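Local coordinates for protein PspGI restriction endonuclease (PDB 3BM3) that binds its substrate DNA and probably cuts it at a specific sequence, as a type II restriction endonuclease of the PD-(D/E)XK clan, at residues 166-171 and 197-202; 217-222 and 238-243. The protein carries 2 engineered substitutions. One frame throughout, in Å; residues are numbered along the deposited sequence. Where two conformers were deposited one is given.

Contact 1: 166-171 and 197-202. With nucleotides of chain A; nucleotides of chain B.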
ATOM      1  N   ARG C 166       4.085   2.339  -0.832  1.00  9.61           N
ATOM      2  CA  ARG C 166       3.851   1.363   0.212  1.00  9.15           C
ATOM      3  C   ARG C 166       4.969   1.275   1.243  1.00 10.10           C
ATOM      4  O   ARG C 166       4.842   0.634   2.283  1.00 10.04           O
ATOM      5  CB  ARG C 166       3.524   0.001  -0.432  1.00  8.91           C
ATOM      6  CG  ARG C 166       2.146  -0.005  -1.081  1.00  8.94           C
ATOM      7  CD  ARG C 166       1.838  -1.293  -1.783  1.00  7.63           C
ATOM      8  NE  ARG C 166       2.397  -1.258  -3.111  1.00 10.05           N
ATOM      9  CZ  ARG C 166       3.562  -1.770  -3.476  1.00  9.51           C
ATOM     10  NH1 ARG C 166       4.326  -2.472  -2.644  1.00  9.46           N
ATOM     11  NH2 ARG C 166       3.954  -1.576  -4.713  1.00 11.02           N
ATOM     12  N   TRP C 167       6.091   1.915   0.955  1.00  9.07           N
ATOM     13  CA  TRP C 167       7.138   2.069   1.952  1.00  9.45           C
ATOM     14  C   TRP C 167       6.625   2.702   3.227  1.00  8.75           C
ATOM     15  O   TRP C 167       7.149   2.425   4.281  1.00  9.98           O
ATOM     16  CB  TRP C 167       8.296   2.889   1.417  1.00 10.41           C
ATOM     17  CG  TRP C 167       8.006   4.235   1.033  1.00  9.71           C
ATOM     18  CD1 TRP C 167       7.632   4.668  -0.216  1.00 11.45           C
ATOM     19  CD2 TRP C 167       8.103   5.382   1.842  1.00  8.52           C
ATOM     20  NE1 TRP C 167       7.486   6.024  -0.216  1.00 10.67           N
ATOM     21  CE2 TRP C 167       7.770   6.490   1.042  1.00  8.77           C
ATOM     22  CE3 TRP C 167       8.438   5.592   3.186  1.00 11.37           C
ATOM     23  CZ2 TRP C 167       7.764   7.788   1.545  1.00 11.56           C
ATOM     24  CZ3 TRP C 167       8.466   6.870   3.661  1.00 10.03           C
ATOM     25  CH2 TRP C 167       8.097   7.953   2.865  1.00  9.74           C
ATOM     26  N   ARG C 168       5.608   3.562   3.140  1.00  9.23           N
ATOM     27  CA  ARG C 168       5.075   4.147   4.371  1.00  9.69           C
ATOM     28  C   ARG C 168       4.471   3.081   5.294  1.00  9.90           C
ATOM     29  O   ARG C 168       4.367   3.308   6.478  1.00 10.66           O
ATOM     30  CB  ARG C 168       4.083   5.258   4.095  1.00  9.35           C
ATOM     31  CG  ARG C 168       4.743   6.482   3.494  1.00 10.76           C
ATOM     32  CD  ARG C 168       3.813   7.667   3.531  1.00 12.14           C
ATOM     33  NE  ARG C 168       4.430   8.847   2.933  1.00 13.32           N
ATOM     34  CZ  ARG C 168       4.569   9.039   1.633  1.00 13.85           C
ATOM     35  NH1 ARG C 168       4.053   8.168   0.758  1.00 12.03           N
ATOM     36  NH2 ARG C 168       5.163  10.135   1.181  1.00 13.35           N
ATOM     37  N   GLU C 169       4.061   1.928   4.739  1.00  9.23           N
ATOM     38  CA  GLU C 169       3.601   0.813   5.534  1.00  9.48           C
ATOM     39  C   GLU C 169       4.691   0.370   6.485  1.00  9.84           C
ATOM     40  O   GLU C 169       4.422   0.025   7.612  1.00  9.60           O
ATOM     41  CB  GLU C 169       3.193  -0.363   4.696  1.00 10.05           C
ATOM     42  CG  GLU C 169       1.962  -0.077   3.851  1.00 10.95           C
ATOM     43  CD  GLU C 169       1.562  -1.221   2.963  1.00  9.57           C
ATOM     44  OE1 GLU C 169       2.332  -2.197   2.849  1.00 11.67           O
ATOM     45  OE2 GLU C 169       0.453  -1.103   2.410  1.00 11.59           O
ATOM     46  N   ALA C 170       5.929   0.393   5.992  1.00  9.49           N
ATOM     47  CA  ALA C 170       7.066  -0.044   6.804  1.00 10.31           C
ATOM     48  C   ALA C 170       7.314   0.953   7.921  1.00 10.37           C
ATOM     49  O   ALA C 170       7.600   0.544   9.056  1.00 10.76           O
ATOM     50  CB  ALA C 170       8.283  -0.194   5.940  1.00 11.07           C
ATOM     51  N   VAL C 171       7.172   2.244   7.625  1.00  9.80           N
ATOM     52  CA  VAL C 171       7.328   3.306   8.614  1.00 10.27           C
ATOM     53  C   VAL C 171       6.237   3.100   9.661  1.00 10.63           C
ATOM     54  O   VAL C 171       6.491   3.136  10.836  1.00 10.84           O
ATOM     55  CB  VAL C 171       7.247   4.697   8.011  1.00 10.93           C
ATOM     56  CG1 VAL C 171       7.312   5.788   9.103  1.00 11.59           C
ATOM     57  CG2 VAL C 171       8.352   4.940   6.951  1.00 11.08           C
ATOM     58  N   THR C 197      12.823   5.513  -4.460  1.00 12.60           N
ATOM     59  CA  THR C 197      13.095   6.949  -4.427  1.00 12.69           C
ATOM     60  C   THR C 197      13.980   7.389  -3.264  1.00 13.39           C
ATOM     61  O   THR C 197      14.004   6.784  -2.200  1.00 12.87           O
ATOM     62  CB  THR C 197      11.794   7.755  -4.317  1.00 13.17           C
ATOM     63  OG1 THR C 197      11.269   7.630  -2.987  1.00 13.16           O
ATOM     64  CG2 THR C 197      10.767   7.242  -5.345  1.00 14.30           C
ATOM     65  N   ILE C 198      14.691   8.483  -3.500  1.00 12.92           N
ATOM     66  CA  ILE C 198      15.530   9.089  -2.459  1.00 13.70           C
ATOM     67  C   ILE C 198      14.702   9.522  -1.276  1.00 12.04           C
ATOM     68  O   ILE C 198      15.096   9.289  -0.145  1.00 11.89           O
ATOM     69  CB  ILE C 198      16.345  10.257  -3.024  1.00 14.24           C
ATOM     70  CG1 ILE C 198      17.224  10.889  -1.958  1.00 16.36           C
ATOM     71  CG2 ILE C 198      15.431  11.324  -3.589  1.00 15.11           C
ATOM     72  CD1 ILE C 198      18.110  12.051  -2.524  1.00 16.76           C
ATOM     73  N   TYR C 199      13.553  10.123  -1.518  1.00 11.55           N
ATOM     74  CA  TYR C 199      12.730  10.601  -0.409  1.00 11.85           C
ATOM     75  C   TYR C 199      12.378   9.430   0.485  1.00 10.56           C
ATOM     76  O   TYR C 199      12.470   9.537   1.704  1.00 10.74           O
ATOM     77  CB  TYR C 199      11.471  11.310  -0.862  1.00 12.14           C
ATOM     78  CG  TYR C 199      10.604  11.732   0.275  1.00 12.10           C
ATOM     79  CD1 TYR C 199      10.962  12.789   1.080  1.00 12.26           C
ATOM     80  CD2 TYR C 199       9.391  11.087   0.538  1.00 12.12           C
ATOM     81  CE1 TYR C 199      10.166  13.170   2.153  1.00 13.04           C
ATOM     82  CE2 TYR C 199       8.589  11.478   1.564  1.00 13.70           C
ATOM     83  CZ  TYR C 199       8.977  12.512   2.389  1.00 12.15           C
ATOM     84  OH  TYR C 199       8.142  12.883   3.413  1.00 12.67           O
ATOM     85  N   SER C 200      11.975   8.311  -0.126  1.00 10.45           N
ATOM     86  CA  SER C 200      11.524   7.187   0.671  1.00 10.96           C
ATOM     87  C   SER C 200      12.662   6.708   1.562  1.00 11.53           C
ATOM     88  O   SER C 200      12.450   6.398   2.732  1.00 11.53           O
ATOM     89  CB  SER C 200      10.947   6.091  -0.212  1.00 10.83           C
ATOM     90  OG  SER C 200      11.913   5.420  -0.960  1.00 12.37           O
ATOM     91  N   ALA C 201      13.872   6.690   1.011  1.00 11.34           N
ATOM     92  CA  ALA C 201      15.047   6.212   1.762  1.00 11.32           C
ATOM     93  C   ALA C 201      15.281   7.129   2.957  1.00 11.50           C
ATOM     94  O   ALA C 201      15.396   6.700   4.110  1.00 11.83           O
ATOM     95  CB  ALA C 201      16.269   6.152   0.855  1.00 11.20           C
ATOM     96  N   ILE C 202      15.359   8.418   2.668  0.50 11.25           N
ATOM     97  CA  ILE C 202      15.662   9.415   3.696  0.50 11.25           C
ATOM     98  C   ILE C 202      14.576   9.463   4.770  0.50 11.12           C
ATOM     99  O   ILE C 202      14.852   9.391   5.955  0.50 10.74           O
ATOM    100  CB  ILE C 202      15.874  10.790   3.053  0.50 11.59           C
ATOM    101  CG1 ILE C 202      17.108  10.734   2.142  0.50 11.59           C
ATOM    102  CG2 ILE C 202      16.035  11.844   4.123  0.50 11.80           C
ATOM    103  CD1 ILE C 202      17.313  12.001   1.346  0.50 12.16           C
TER
ATOM    104  P    DC A   5       4.970  -6.970  -2.266  1.00  9.89           P
ATOM    105  OP1  DC A   5       6.307  -7.355  -2.749  1.00  9.02           O
ATOM    106  OP2  DC A   5       4.826  -5.937  -1.206  1.00  9.47           O
ATOM    107  O5'  DC A   5       4.121  -6.502  -3.527  1.00  7.21           O
ATOM    108  C5'  DC A   5       4.001  -7.359  -4.651  1.00  9.12           C
ATOM    109  C4'  DC A   5       3.059  -6.742  -5.655  1.00  7.30           C
ATOM    110  O4'  DC A   5       1.774  -6.617  -5.018  1.00  9.41           O
ATOM    111  C3'  DC A   5       3.472  -5.335  -6.088  1.00  8.34           C
ATOM    112  O3'  DC A   5       3.519  -5.267  -7.506  1.00  9.69           O
ATOM    113  C2'  DC A   5       2.388  -4.423  -5.545  1.00  9.96           C
ATOM    114  C1'  DC A   5       1.215  -5.352  -5.310  1.00  9.14           C
ATOM    115  N1   DC A   5       0.399  -4.946  -4.164  1.00  9.24           N
ATOM    116  C2   DC A   5      -0.982  -4.867  -4.314  1.00 12.10           C
ATOM    117  O2   DC A   5      -1.486  -5.231  -5.388  1.00 11.76           O
ATOM    118  N3   DC A   5      -1.734  -4.409  -3.287  1.00  9.44           N
ATOM    119  C4   DC A   5      -1.148  -4.062  -2.135  1.00  9.32           C
ATOM    120  N4   DC A   5      -1.918  -3.583  -1.157  1.00  9.54           N
ATOM    121  C5   DC A   5       0.256  -4.186  -1.941  1.00  9.01           C
ATOM    122  C6   DC A   5       0.985  -4.625  -2.969  1.00  9.54           C
ATOM    123  P    DG A   7       2.636  -7.652 -13.616  1.00 12.34           P
ATOM    124  OP1  DG A   7       1.375  -8.242 -13.117  1.00 11.86           O
ATOM    125  OP2  DG A   7       3.091  -7.925 -14.998  1.00 12.95           O
ATOM    126  O5'  DG A   7       2.579  -6.074 -13.441  1.00 11.09           O
ATOM    127  C5'  DG A   7       2.102  -5.467 -12.248  1.00 10.24           C
ATOM    128  C4'  DG A   7       1.857  -4.002 -12.514  1.00 10.53           C
ATOM    129  O4'  DG A   7       1.430  -3.334 -11.302  1.00  9.14           O
ATOM    130  C3'  DG A   7       3.107  -3.249 -12.972  1.00  7.67           C
ATOM    131  O3'  DG A   7       2.713  -2.163 -13.805  1.00 10.09           O
ATOM    132  C2'  DG A   7       3.625  -2.674 -11.669  1.00  9.87           C
ATOM    133  C1'  DG A   7       2.301  -2.236 -11.085  1.00  9.09           C
ATOM    134  N9   DG A   7       2.303  -1.929  -9.662  1.00  9.35           N
ATOM    135  C8   DG A   7       3.382  -1.943  -8.809  1.00 11.06           C
ATOM    136  N7   DG A   7       3.078  -1.576  -7.596  1.00 10.01           N
ATOM    137  C5   DG A   7       1.717  -1.311  -7.649  1.00  8.02           C
ATOM    138  C6   DG A   7       0.831  -0.861  -6.643  1.00  9.39           C
ATOM    139  O6   DG A   7       1.080  -0.569  -5.467  1.00 10.06           O
ATOM    140  N1   DG A   7      -0.470  -0.744  -7.120  1.00  9.74           N
ATOM    141  C2   DG A   7      -0.864  -1.015  -8.410  1.00  8.76           C
ATOM    142  N2   DG A   7      -2.173  -0.860  -8.675  1.00  9.16           N
ATOM    143  N3   DG A   7      -0.043  -1.410  -9.362  1.00  8.78           N
ATOM    144  C4   DG A   7       1.223  -1.541  -8.916  1.00  6.79           C
TER
ATOM    145  P    DA B   4       3.579   9.756  -2.470  1.00 19.85           P
ATOM    146  OP1  DA B   4       3.795  10.769  -1.407  1.00 22.60           O
ATOM    147  OP2  DA B   4       4.302   8.463  -2.416  1.00 16.71           O
ATOM    148  O5'  DA B   4       2.023   9.468  -2.517  1.00 19.33           O
ATOM    149  C5'  DA B   4       1.134  10.478  -2.966  1.00 18.22           C
ATOM    150  C4'  DA B   4      -0.126   9.846  -3.498  1.00 14.29           C
ATOM    151  O4'  DA B   4       0.110   9.278  -4.808  1.00 15.73           O
ATOM    152  C3'  DA B   4      -0.628   8.703  -2.623  1.00 13.83           C
ATOM    153  O3'  DA B   4      -2.036   8.802  -2.541  1.00 13.76           O
ATOM    154  C2'  DA B   4      -0.193   7.457  -3.378  1.00 14.44           C
ATOM    155  C1'  DA B   4      -0.290   7.917  -4.821  1.00 14.00           C
ATOM    156  N9   DA B   4       0.596   7.209  -5.741  1.00 12.19           N
ATOM    157  C8   DA B   4       1.928   6.915  -5.574  1.00 11.61           C
ATOM    158  N7   DA B   4       2.463   6.293  -6.594  1.00 13.97           N
ATOM    159  C5   DA B   4       1.412   6.165  -7.494  1.00 11.92           C
ATOM    160  C6   DA B   4       1.332   5.601  -8.772  1.00 16.48           C
ATOM    161  N6   DA B   4       2.371   5.044  -9.397  1.00 17.27           N
ATOM    162  N1   DA B   4       0.134   5.634  -9.400  1.00 16.47           N
ATOM    163  C2   DA B   4      -0.905   6.201  -8.766  1.00 15.21           C
ATOM    164  N3   DA B   4      -0.951   6.769  -7.560  1.00  9.98           N
ATOM    165  C4   DA B   4       0.255   6.716  -6.975  1.00 12.43           C
TER
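Trp167 lies against Ser200 and Tyr199 where two nearly parallel helices (8° between the axes of the short segments) start side by side. Both belong to beta-alpha-beta crossovers of the nuclease core: helix 167-181 follows strand 155-160, and helix 198-206 follows strand 186-191. Ser200 CB sits over one face of the indole, 3.4 Å from the centroid of the five-membered ring, in a CH-pi contact almost on the ring normal. The benzo edge of Trp167 meets Tyr199, with CZ2 3.8 Å from Tyr199 CE2. These two rings are steeply inclined to each other, at 77°. The chi1 of Trp167, 62°, places CG between the backbone N and the carbonyl carbon, which lays the indole face against Ser200 CB.

Arg168 backs the other indole face with CG and lays its guanidinium over Trp167 CZ2. Its NH2 reaches the edge of the Tyr199 ring. The same guanidinium grips a DNA phosphate. Arg168 NH1 donates almost straight to OP2 of DA4 of chain B, at 3.2 Å, and Arg168 NH2 bonds to OP1 of DA4 at 3.0 Å. Glu135 of the second subunit pairs with Arg168 NE and also bonds Tyr199 OH. The aromatic pair therefore lies beside both the DNA backbone and the dimer partner. Next along the chain, Arg166 NE donates to O6 of DG7 of chain A at 2.8 Å, from the edge of its guanidinium. Thr197 N-caps helix 198-206: its OG1 accepts from Ser200 N at 3.0 Å, while Ser200 OG donates back to Thr197 O at 2.8 Å.

Contact 2: 217-222 and 238-243; sequences GRYDSL and KYIQKI
Tyr219 has chi1 at 180°, which swings its ring off helix 216-227 to the backbone of Ile243. With chi1 of Ile243 at -65°, its CG2 methyl is anti to the backbone N, within touch of both Tyr219 and Leu222. Tyr219 CE1 comes 3.4 Å from Ile243 O, and the carbonyl meets the ring at its edge. Beside it, Ile243 CG2 is 4.1 Å from the same CE1 and 3.9 Å from Leu222 CD2. The CG2 branch of Ile243 thus touches both side chains, obliquely at Tyr219 CE1 and at the CD2 methyl of Leu222.

A modelled water lies near Tyr219 OH, Ile240 O and Ile243 O. Its distances to all three are unusually short, so its exact position is doubtful. With an alanine at Tyr219 the ring is gone, which would probably open a gap beside Ile243 CG2 and leave Ile243 O without the ring edge against it.

A type I turn from Ile240 to Ile243 sets the Ile243 carbonyl and side chain against helix 216-227. Its bond from Ile243 N to Ile240 O is 3.2 Å long. The turn leads from helix 236-240 into strand 243-245, which lies last in the sheet within this chain. Ile226 of helix 216-227 packs on both Ile240 and Ile243, and Leu205 of helix 198-206 also touches Ile243. Tyr219 and Leu222 rest on Val214, in the neighbouring parallel strand 211-214.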
ATOM      1  N   GLY C 217      20.946  -2.815  -8.671  1.00 13.09           N
ATOM      2  CA  GLY C 217      20.921  -1.949  -9.850  1.00 13.75           C
ATOM      3  C   GLY C 217      20.540  -0.512  -9.596  1.00 13.73           C
ATOM      4  O   GLY C 217      20.808   0.369 -10.406  1.00 14.23           O
ATOM      5  N   ARG C 218      19.893  -0.258  -8.462  1.00 12.80           N
ATOM      6  CA  ARG C 218      19.454   1.097  -8.118  1.00 13.71           C
ATOM      7  C   ARG C 218      20.377   1.792  -7.135  1.00 12.88           C
ATOM      8  O   ARG C 218      20.324   2.987  -6.968  1.00 13.22           O
ATOM      9  CB  ARG C 218      18.017   0.995  -7.571  1.00 13.61           C
ATOM     10  CG  ARG C 218      17.388   2.287  -7.109  1.00 15.36           C
ATOM     11  CD  ARG C 218      17.510   3.420  -8.087  1.00 14.66           C
ATOM     12  NE  ARG C 218      16.716   4.534  -7.584  1.00 15.56           N
ATOM     13  CZ  ARG C 218      16.967   5.818  -7.812  1.00 17.18           C
ATOM     14  NH1 ARG C 218      18.010   6.194  -8.556  1.00 14.74           N
ATOM     15  NH2 ARG C 218      16.181   6.732  -7.291  1.00 16.14           N
ATOM     16  N   TYR C 219      21.255   1.038  -6.489  1.00 13.60           N
ATOM     17  CA  TYR C 219      22.076   1.573  -5.422  1.00 14.16           C
ATOM     18  C   TYR C 219      22.883   2.765  -5.908  1.00 13.99           C
ATOM     19  O   TYR C 219      22.827   3.840  -5.342  1.00 13.04           O
ATOM     20  CB  TYR C 219      22.983   0.503  -4.845  1.00 14.85           C
ATOM     21  CG  TYR C 219      23.847   1.029  -3.749  1.00 15.40           C
ATOM     22  CD1 TYR C 219      23.359   1.178  -2.459  1.00 18.54           C
ATOM     23  CD2 TYR C 219      25.129   1.448  -4.007  1.00 17.64           C
ATOM     24  CE1 TYR C 219      24.143   1.710  -1.456  1.00 19.61           C
ATOM     25  CE2 TYR C 219      25.932   1.950  -3.005  1.00 20.56           C
ATOM     26  CZ  TYR C 219      25.423   2.099  -1.731  1.00 21.12           C
ATOM     27  OH  TYR C 219      26.244   2.614  -0.757  1.00 24.98           O
ATOM     28  N   ASP C 220      23.653   2.567  -6.962  1.00 13.90           N
ATOM     29  CA  ASP C 220      24.551   3.638  -7.412  1.00 14.69           C
ATOM     30  C   ASP C 220      23.829   4.932  -7.766  1.00 14.16           C
ATOM     31  O   ASP C 220      24.248   6.020  -7.370  1.00 15.31           O
ATOM     32  CB  ASP C 220      25.414   3.181  -8.583  1.00 15.55           C
ATOM     33  CG  ASP C 220      26.551   2.288  -8.152  1.00 18.50           C
ATOM     34  OD1 ASP C 220      26.746   2.111  -6.943  1.00 21.07           O
ATOM     35  OD2 ASP C 220      27.272   1.788  -9.048  1.00 22.40           O
ATOM     36  N   SER C 221      22.746   4.834  -8.525  1.00 14.87           N
ATOM     37  CA  SER C 221      22.039   6.037  -8.967  1.00 14.75           C
ATOM     38  C   SER C 221      21.355   6.699  -7.774  1.00 14.77           C
ATOM     39  O   SER C 221      21.282   7.913  -7.702  1.00 14.53           O
ATOM     40  CB  SER C 221      21.030   5.716 -10.075  1.00 15.84           C
ATOM     41  OG  SER C 221      20.088   4.723  -9.683  1.00 15.57           O
ATOM     42  N   LEU C 222      20.882   5.895  -6.826  1.00 15.18           N
ATOM     43  CA  LEU C 222      20.243   6.443  -5.646  1.00 15.54           C
ATOM     44  C   LEU C 222      21.242   7.220  -4.830  1.00 15.90           C
ATOM     45  O   LEU C 222      20.968   8.356  -4.423  1.00 16.71           O
ATOM     46  CB  LEU C 222      19.572   5.337  -4.811  1.00 15.42           C
ATOM     47  CG  LEU C 222      19.097   5.821  -3.445  1.00 17.22           C
ATOM     48  CD1 LEU C 222      18.078   6.964  -3.585  1.00 20.09           C
ATOM     49  CD2 LEU C 222      18.565   4.659  -2.630  1.00 17.73           C
ATOM     50  N   LYS C 238      25.258  10.419   6.938  1.00 23.28           N
ATOM     51  CA  LYS C 238      24.329   9.835   7.888  1.00 23.83           C
ATOM     52  C   LYS C 238      23.397   8.832   7.202  1.00 22.33           C
ATOM     53  O   LYS C 238      23.082   7.770   7.750  1.00 23.50           O
ATOM     54  CB  LYS C 238      23.559  10.976   8.586  1.00 24.54           C
ATOM     55  CG  LYS C 238      22.159  10.647   9.106  1.00 27.57           C
ATOM     56  CD  LYS C 238      21.622  11.778   9.990  1.00 29.35           C
ATOM     57  CE  LYS C 238      21.528  13.107   9.245  1.00 30.63           C
ATOM     58  NZ  LYS C 238      20.709  14.171   9.926  1.00 31.95           N
ATOM     59  N   TYR C 239      22.975   9.159   5.990  1.00 19.98           N
ATOM     60  CA  TYR C 239      22.035   8.343   5.266  1.00 18.42           C
ATOM     61  C   TYR C 239      22.699   7.274   4.431  1.00 18.21           C
ATOM     62  O   TYR C 239      22.251   6.121   4.402  1.00 17.61           O
ATOM     63  CB  TYR C 239      21.207   9.233   4.361  1.00 18.32           C
ATOM     64  CG  TYR C 239      20.393  10.187   5.161  1.00 17.34           C
ATOM     65  CD1 TYR C 239      19.230   9.765   5.814  1.00 15.58           C
ATOM     66  CD2 TYR C 239      20.780  11.512   5.300  1.00 17.08           C
ATOM     67  CE1 TYR C 239      18.509  10.609   6.568  1.00 15.93           C
ATOM     68  CE2 TYR C 239      20.024  12.389   6.039  1.00 18.14           C
ATOM     69  CZ  TYR C 239      18.888  11.926   6.677  1.00 17.83           C
ATOM     70  OH  TYR C 239      18.136  12.817   7.401  1.00 19.63           O
ATOM     71  N   ILE C 240      23.759   7.681   3.740  1.00 17.20           N
ATOM     72  CA  ILE C 240      24.462   6.793   2.824  1.00 17.47           C
ATOM     73  C   ILE C 240      24.924   5.530   3.546  1.00 16.59           C
ATOM     74  O   ILE C 240      24.852   4.426   2.979  1.00 16.38           O
ATOM     75  CB  ILE C 240      25.602   7.518   2.090  1.00 18.02           C
ATOM     76  CG1 ILE C 240      25.016   8.543   1.099  1.00 19.24           C
ATOM     77  CG2 ILE C 240      26.443   6.537   1.298  1.00 20.39           C
ATOM     78  CD1 ILE C 240      26.124   9.359   0.345  1.00 21.71           C
ATOM     79  N   GLN C 241      25.333   5.667   4.798  1.00 15.67           N
ATOM     80  CA  GLN C 241      25.800   4.524   5.574  1.00 15.88           C
ATOM     81  C   GLN C 241      24.722   3.487   5.866  1.00 14.41           C
ATOM     82  O   GLN C 241      25.039   2.326   6.061  1.00 15.02           O
ATOM     83  CB  GLN C 241      26.416   4.975   6.882  1.00 16.96           C
ATOM     84  CG  GLN C 241      27.712   5.762   6.680  1.00 20.86           C
ATOM     85  CD  GLN C 241      28.088   6.653   7.873  1.00 24.65           C
ATOM     86  OE1 GLN C 241      29.069   7.408   7.810  1.00 28.82           O
ATOM     87  NE2 GLN C 241      27.281   6.594   8.954  1.00 27.71           N
ATOM     88  N   LYS C 242      23.477   3.945   5.904  1.00 13.47           N
ATOM     89  CA  LYS C 242      22.329   3.125   6.240  1.00 13.11           C
ATOM     90  C   LYS C 242      21.594   2.636   4.993  1.00 12.63           C
ATOM     91  O   LYS C 242      20.609   1.931   5.121  1.00 12.22           O
ATOM     92  CB  LYS C 242      21.383   3.927   7.126  1.00 13.67           C
ATOM     93  CG  LYS C 242      22.002   4.238   8.511  1.00 16.23           C
ATOM     94  CD  LYS C 242      21.274   5.360   9.293  1.00 20.78           C
ATOM     95  CE  LYS C 242      22.099   5.804  10.538  1.00 25.83           C
ATOM     96  NZ  LYS C 242      23.314   6.689  10.285  1.00 27.05           N
ATOM     97  N   ILE C 243      22.050   3.013   3.807  1.00 11.20           N
ATOM     98  CA  ILE C 243      21.433   2.553   2.566  1.00 11.21           C
ATOM     99  C   ILE C 243      22.394   1.551   1.986  1.00 11.49           C
ATOM    100  O   ILE C 243      23.556   1.836   1.874  1.00 11.67           O
ATOM    101  CB  ILE C 243      21.213   3.722   1.568  1.00 11.14           C
ATOM    102  CG1 ILE C 243      20.207   4.713   2.150  1.00 12.13           C
ATOM    103  CG2 ILE C 243      20.765   3.225   0.227  1.00 12.69           C
ATOM    104  CD1 ILE C 243      20.231   6.088   1.408  1.00 11.88           C
TER
HETATM  105  O   HOH W   1      25.870   2.615   1.613  1.00 16.35           O

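In the fold
After two short helices the chain runs through the long helices 52-80 and 85-115, passes a small two-stranded sheet and enters the mixed sheet. Contact 1 closes a loop of 25 residues that holds the rest of helix 167-181 and strand 186-191. Strand 211-214 follows. Contact 2 then closes a shorter loop of 15 residues, from helix 216-227 to the turn before strand 243-245. The two loops come in series, neither nesting nor crossing. Helix 198-206 joins them in space. Ile198 CA packs 3.5 Å from Leu222 CD1, and Ala201 CB lies 4.0 Å from Ile243 CD1. Contact 1 faces the DNA and the second subunit, while contact 2 ties helix 216-227 to the start of strand 243-245.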